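Local coordinates for protein peptide chain release factor subunit 1 (Methanosarcina mazei, PDB 3IR9) that probably directs the termination of translation at stop codons as one subunit of a heterodimer, and is represented here by its C-terminal domain, at residues R76-C81 against E114-T119; C81-Y86 against C109-E114. All blocks are in the same frame, centred on the assembly; numbering follows the deposited sequence.

In the fold
After the long helix 10-41, the chain enters a mixed four-stranded sheet and leaves it beyond strand 63-69. Strand 75-81 then runs out to the zinc ion. Residues 82-86 turn the chain back into strand 87-92. A further loop carries C106 and C109 to the metal, and strand 113-120 returns to helix 121-131. Interaction 1 pairs the outgoing strand with this returning strand and closes the larger loop. Interaction 2 is nested inside that loop and joins its two metal-binding turns. The contacts share C81 and E114. Together they tie the zinc end to the three-stranded sheet, the small zinc lobe within eRF1 domain 3.

Interaction 1. Residues R76-C81 against E114-T119; sequences RVTTKC and EVTDVT. With ZN (zinc ion), chain C.
R76-K80 and E114-T119 pair as antiparallel strands in the zinc-bearing lobe, with a beta bulge at T116. R76 N donates to T119 O at 2.6 Å, nearly straight at 173°, and T119 N returns a bond to R76 O. T78 N donates to D117 O. K80 N donates to E114 O, and E114 N to K80 O. At the bulge, T116 N reaches T78 O at 3.1 Å from above the carbonyl plane.

One face carries three valines, V77, V115 and V118, and T79. V77 CG1 presses on V115 CG1 at 3.5 Å, tighter than usual. V115 CG1 lies anti to its backbone N (chi1 -172°), while the other branch, CG2, meets T79 CG2 at 4.0 Å. The opposite face is polar. The extended K80 chain crosses T116 at about a right angle, with CE 3.3 Å from T116 OG1. T119 OG1 donates to the syn lone pair of D117 OD2 at 2.6 Å, within its own strand. A water lies 2.5 Å from T78 OG1 and also bonds R76 O. Strand 87-92 pairs with the far edge of 76-81. Strands 75-81 and 113-120 are thus neighbours in a three-stranded antiparallel sheet, with a beta bulge, and 75-81 ends at zinc ligand C81.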
loop_
_atom_site.group_PDB
_atom_site.type_symbol
_atom_site.label_atom_id
_atom_site.label_comp_id
_atom_site.label_asym_id
_atom_site.label_seq_id
_atom_site.Cartn_x
_atom_site.Cartn_y
_atom_site.Cartn_z
ATOM N N ARG A 76 -22.612 -3.875 7.475
ATOM C CA ARG A 76 -23.901 -4.441 7.838
ATOM C C ARG A 76 -24.500 -3.666 9.008
ATOM O O ARG A 76 -23.922 -3.594 10.092
ATOM C CB ARG A 76 -23.753 -5.921 8.196
ATOM C CG ARG A 76 -25.056 -6.630 8.533
ATOM C CD ARG A 76 -26.033 -6.564 7.370
ATOM N NE ARG A 76 -27.090 -7.557 7.511
ATOM C CZ ARG A 76 -27.972 -7.856 6.568
ATOM N NH1 ARG A 76 -27.943 -7.236 5.394
ATOM N NH2 ARG A 76 -28.883 -8.783 6.804
ATOM N N VAL A 77 -25.670 -3.086 8.784
ATOM C CA VAL A 77 -26.301 -2.253 9.794
ATOM C C VAL A 77 -27.459 -2.972 10.481
ATOM O O VAL A 77 -28.430 -3.377 9.841
ATOM C CB VAL A 77 -26.817 -0.937 9.179
ATOM C CG1 VAL A 77 -27.252 0.018 10.274
ATOM C CG2 VAL A 77 -25.747 -0.307 8.293
ATOM N N THR A 78 -27.357 -3.135 11.792
ATOM C CA THR A 78 -28.481 -3.649 12.559
ATOM C C THR A 78 -29.232 -2.486 13.193
ATOM O O THR A 78 -28.630 -1.520 13.665
ATOM C CB THR A 78 -28.042 -4.639 13.657
ATOM O OG1 THR A 78 -27.394 -5.771 13.061
ATOM C CG2 THR A 78 -29.242 -5.110 14.460
ATOM N N THR A 79 -30.555 -2.580 13.185
ATOM C CA THR A 79 -31.389 -1.595 13.852
ATOM C C THR A 79 -32.450 -2.320 14.693
ATOM O O THR A 79 -32.874 -3.426 14.355
ATOM C CB THR A 79 -32.038 -0.620 12.832
ATOM O OG1 THR A 79 -33.118 -1.270 12.152
ATOM C CG2 THR A 79 -31.013 -0.155 11.801
ATOM N N LYS A 80 -32.861 -1.710 15.799
ATOM C CA LYS A 80 -33.858 -2.321 16.669
ATOM C C LYS A 80 -34.798 -1.283 17.293
ATOM O O LYS A 80 -34.383 -0.178 17.644
ATOM C CB LYS A 80 -33.180 -3.150 17.763
ATOM C CG LYS A 80 -32.202 -4.189 17.241
ATOM C CD LYS A 80 -31.567 -4.936 18.393
ATOM C CE LYS A 80 -30.341 -5.698 17.942
ATOM N NZ LYS A 80 -29.550 -6.182 19.107
ATOM N N CYS A 81 -36.069 -1.645 17.428
ATOM C CA CYS A 81 -37.051 -0.729 17.982
ATOM C C CYS A 81 -36.871 -0.581 19.487
ATOM O O CYS A 81 -36.608 -1.549 20.203
ATOM C CB CYS A 81 -38.474 -1.176 17.653
ATOM S SG CYS A 81 -39.715 -0.014 18.216
ATOM N N GLU A 114 -33.407 2.693 16.484
ATOM C CA GLU A 114 -32.060 3.140 16.802
ATOM C C GLU A 114 -31.066 2.099 16.301
ATOM O O GLU A 114 -31.285 0.903 16.475
ATOM C CB GLU A 114 -31.913 3.327 18.315
ATOM C CG GLU A 114 -32.985 4.206 18.958
ATOM C CD GLU A 114 -33.092 3.983 20.457
ATOM O OE1 GLU A 114 -32.133 3.438 21.046
ATOM O OE2 GLU A 114 -34.135 4.347 21.046
ATOM N N VAL A 115 -29.981 2.541 15.672
ATOM C CA VAL A 115 -28.979 1.601 15.178
ATOM C C VAL A 115 -28.181 1.055 16.354
ATOM O O VAL A 115 -27.647 1.821 17.160
ATOM C CB VAL A 115 -28.036 2.248 14.157
ATOM C CG1 VAL A 115 -27.143 1.201 13.536
ATOM C CG2 VAL A 115 -28.833 2.939 13.079
ATOM N N THR A 116 -28.115 -0.271 16.456
ATOM C CA THR A 116 -27.492 -0.913 17.610
ATOM C C THR A 116 -26.059 -1.395 17.346
ATOM O O THR A 116 -25.278 -1.587 18.281
ATOM C CB THR A 116 -28.361 -2.057 18.175
ATOM O OG1 THR A 116 -28.699 -2.973 17.129
ATOM C CG2 THR A 116 -29.639 -1.497 18.797
ATOM N N ASP A 117 -25.717 -1.583 16.075
ATOM C CA ASP A 117 -24.349 -1.934 15.703
ATOM C C ASP A 117 -24.130 -1.762 14.210
ATOM O O ASP A 117 -25.025 -2.015 13.402
ATOM C CB ASP A 117 -24.004 -3.373 16.115
ATOM C CG ASP A 117 -22.699 -3.863 15.497
ATOM O OD1 ASP A 117 -21.635 -3.280 15.802
ATOM O OD2 ASP A 117 -22.737 -4.833 14.706
ATOM N N VAL A 118 -22.935 -1.303 13.858
ATOM C CA VAL A 118 -22.477 -1.327 12.482
ATOM C C VAL A 118 -21.190 -2.142 12.437
ATOM O O VAL A 118 -20.307 -1.986 13.287
ATOM C CB VAL A 118 -22.245 0.082 11.923
ATOM C CG1 VAL A 118 -21.949 0.008 10.436
ATOM C CG2 VAL A 118 -23.468 0.958 12.184
ATOM N N THR A 119 -21.113 -3.036 11.458
ATOM C CA THR A 119 -19.977 -3.931 11.296
ATOM C C THR A 119 -19.701 -4.055 9.804
ATOM O O THR A 119 -20.620 -4.275 9.016
ATOM C CB THR A 119 -20.272 -5.338 11.888
ATOM O OG1 THR A 119 -20.661 -5.222 13.264
ATOM C CG2 THR A 119 -19.056 -6.230 11.790
HETATM ZN ZN ZN C . -41.927 -0.734 17.632
HETATM O O HOH W 1 -25.110 -5.053 12.203
#

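Interaction 2. Residues C81-Y86 against C109-E114; sequences CSVCGY and CGSSLE. With ZN (zinc ion), chain C.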
loop_
_atom_site.group_PDB
_atom_site.type_symbol
_atom_site.label_atom_id
_atom_site.label_comp_id
_atom_site.label_asym_id
_atom_site.label_seq_id
_atom_site.Cartn_x
_atom_site.Cartn_y
_atom_site.Cartn_z
ATOM N N CYS A 81 -36.069 -1.645 17.428
ATOM C CA CYS A 81 -37.051 -0.729 17.982
ATOM C C CYS A 81 -36.871 -0.581 19.487
ATOM O O CYS A 81 -36.608 -1.549 20.203
ATOM C CB CYS A 81 -38.474 -1.176 17.653
ATOM S SG CYS A 81 -39.715 -0.014 18.216
ATOM N N SER A 82 -37.029 0.649 19.952
ATOM C CA SER A 82 -36.766 0.995 21.340
ATOM C C SER A 82 -37.848 0.521 22.314
ATOM O O SER A 82 -37.675 0.625 23.528
ATOM C CB SER A 82 -36.574 2.506 21.461
ATOM O OG SER A 82 -37.569 3.205 20.736
ATOM N N VAL A 83 -38.961 0.010 21.791
ATOM C CA VAL A 83 -40.028 -0.497 22.654
ATOM C C VAL A 83 -40.489 -1.915 22.294
ATOM O O VAL A 83 -40.442 -2.820 23.129
ATOM C CB VAL A 83 -41.238 0.474 22.736
ATOM C CG1 VAL A 83 -40.758 1.913 22.840
ATOM C CG2 VAL A 83 -42.160 0.311 21.545
ATOM N N CYS A 84 -40.927 -2.115 21.056
ATOM C CA CYS A 84 -41.417 -3.426 20.657
ATOM C C CYS A 84 -40.268 -4.274 20.107
ATOM O O CYS A 84 -39.112 -3.840 20.084
ATOM C CB CYS A 84 -42.610 -3.318 19.685
ATOM S SG CYS A 84 -42.265 -3.326 17.905
ATOM N N GLY A 85 -40.585 -5.494 19.694
ATOM C CA GLY A 85 -39.568 -6.432 19.267
ATOM C C GLY A 85 -39.136 -6.286 17.824
ATOM O O GLY A 85 -38.493 -7.180 17.275
ATOM N N TYR A 86 -39.473 -5.164 17.200
ATOM C CA TYR A 86 -39.090 -4.964 15.805
ATOM C C TYR A 86 -37.572 -4.853 15.634
ATOM O O TYR A 86 -36.888 -4.242 16.459
ATOM C CB TYR A 86 -39.781 -3.733 15.200
ATOM C CG TYR A 86 -39.395 -3.512 13.751
ATOM C CD1 TYR A 86 -39.938 -4.296 12.741
ATOM C CD2 TYR A 86 -38.466 -2.543 13.396
ATOM C CE1 TYR A 86 -39.574 -4.119 11.416
ATOM C CE2 TYR A 86 -38.096 -2.352 12.068
ATOM C CZ TYR A 86 -38.657 -3.144 11.081
ATOM O OH TYR A 86 -38.306 -2.962 9.758
ATOM N N CYS A 109 -44.897 -0.104 15.616
ATOM C CA CYS A 109 -45.511 0.608 16.738
ATOM C C CYS A 109 -45.293 2.116 16.668
ATOM O O CYS A 109 -45.784 2.873 17.512
ATOM C CB CYS A 109 -44.969 0.081 18.062
ATOM S SG CYS A 109 -43.393 0.801 18.533
ATOM N N GLY A 110 -44.545 2.550 15.663
ATOM C CA GLY A 110 -44.314 3.964 15.455
ATOM C C GLY A 110 -43.298 4.608 16.381
ATOM O O GLY A 110 -43.122 5.822 16.345
ATOM N N SER A 111 -42.628 3.810 17.207
ATOM C CA SER A 111 -41.584 4.333 18.085
ATOM C C SER A 111 -40.284 4.552 17.318
ATOM O O SER A 111 -40.103 4.014 16.225
ATOM C CB SER A 111 -41.330 3.379 19.251
ATOM O OG SER A 111 -42.476 3.270 20.068
ATOM N N SER A 112 -39.378 5.337 17.896
ATOM C CA SER A 112 -38.093 5.608 17.257
ATOM C C SER A 112 -37.217 4.359 17.240
ATOM O O SER A 112 -36.973 3.739 18.276
ATOM C CB SER A 112 -37.359 6.759 17.957
ATOM O OG SER A 112 -36.209 7.162 17.230
ATOM N N LEU A 113 -36.766 3.986 16.048
ATOM C CA LEU A 113 -35.751 2.958 15.909
ATOM C C LEU A 113 -34.396 3.555 16.281
ATOM O O LEU A 113 -34.248 4.777 16.386
ATOM C CB LEU A 113 -35.722 2.431 14.471
ATOM C CG LEU A 113 -37.037 1.860 13.940
ATOM C CD1 LEU A 113 -36.947 1.622 12.444
ATOM C CD2 LEU A 113 -37.407 0.577 14.666
ATOM N N GLU A 114 -33.407 2.693 16.484
ATOM C CA GLU A 114 -32.060 3.140 16.802
ATOM C C GLU A 114 -31.066 2.099 16.301
ATOM O O GLU A 114 -31.285 0.903 16.475
ATOM C CB GLU A 114 -31.913 3.327 18.315
ATOM C CG GLU A 114 -32.985 4.206 18.958
ATOM C CD GLU A 114 -33.092 3.983 20.457
ATOM O OE1 GLU A 114 -32.133 3.438 21.046
ATOM O OE2 GLU A 114 -34.135 4.347 21.046
HETATM ZN ZN ZN C . -41.927 -0.734 17.632
#
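C81 and C109 meet through the zinc ion, with C81 SG and C109 SG 3.8 Å apart. C81 SG lies anti to its backbone N (chi1 -176°) and is 2.4 Å from the zinc ion. C109 SG lies 2.3 Å from the zinc ion. C84 SG is further from the zinc ion, at 2.6 Å, and C106 completes the four-cysteine site. Weak N-H...S bonds run from V83 N to C81 SG, from Y86 N to C84 SG and from S111 N to C109 SG. These i to i+2 bonds resemble those of zinc knuckles.

The tight packing lies around this centre. V83 CG2 comes within 3.3 Å of C109 SG and also touches S111 OG. On another flank, L113 CD2 sits against C81 CB. L113 CD2 also lies 3.5 Å from Y86 CD2, at the ring edge and near its plane.

The side with S82, S112 and E114 is exposed to solvent and polar, in contrast to the apolar packing of L113 on C81 and Y86. Its one hydrogen bond between the segments runs from S82 OG to S112 O, 2.6 Å long and in the carbonyl plane. E114 OE2 comes beside S82 CB.

The site caps the outer end of the three-stranded sheet. C81 ends strand 75-81 and forms a non-hydrogen-bonded pair with L113, at the start of strand 113-120. Y86 leads into strand 87-92, and the loop with C106 and P107 packs near its ring.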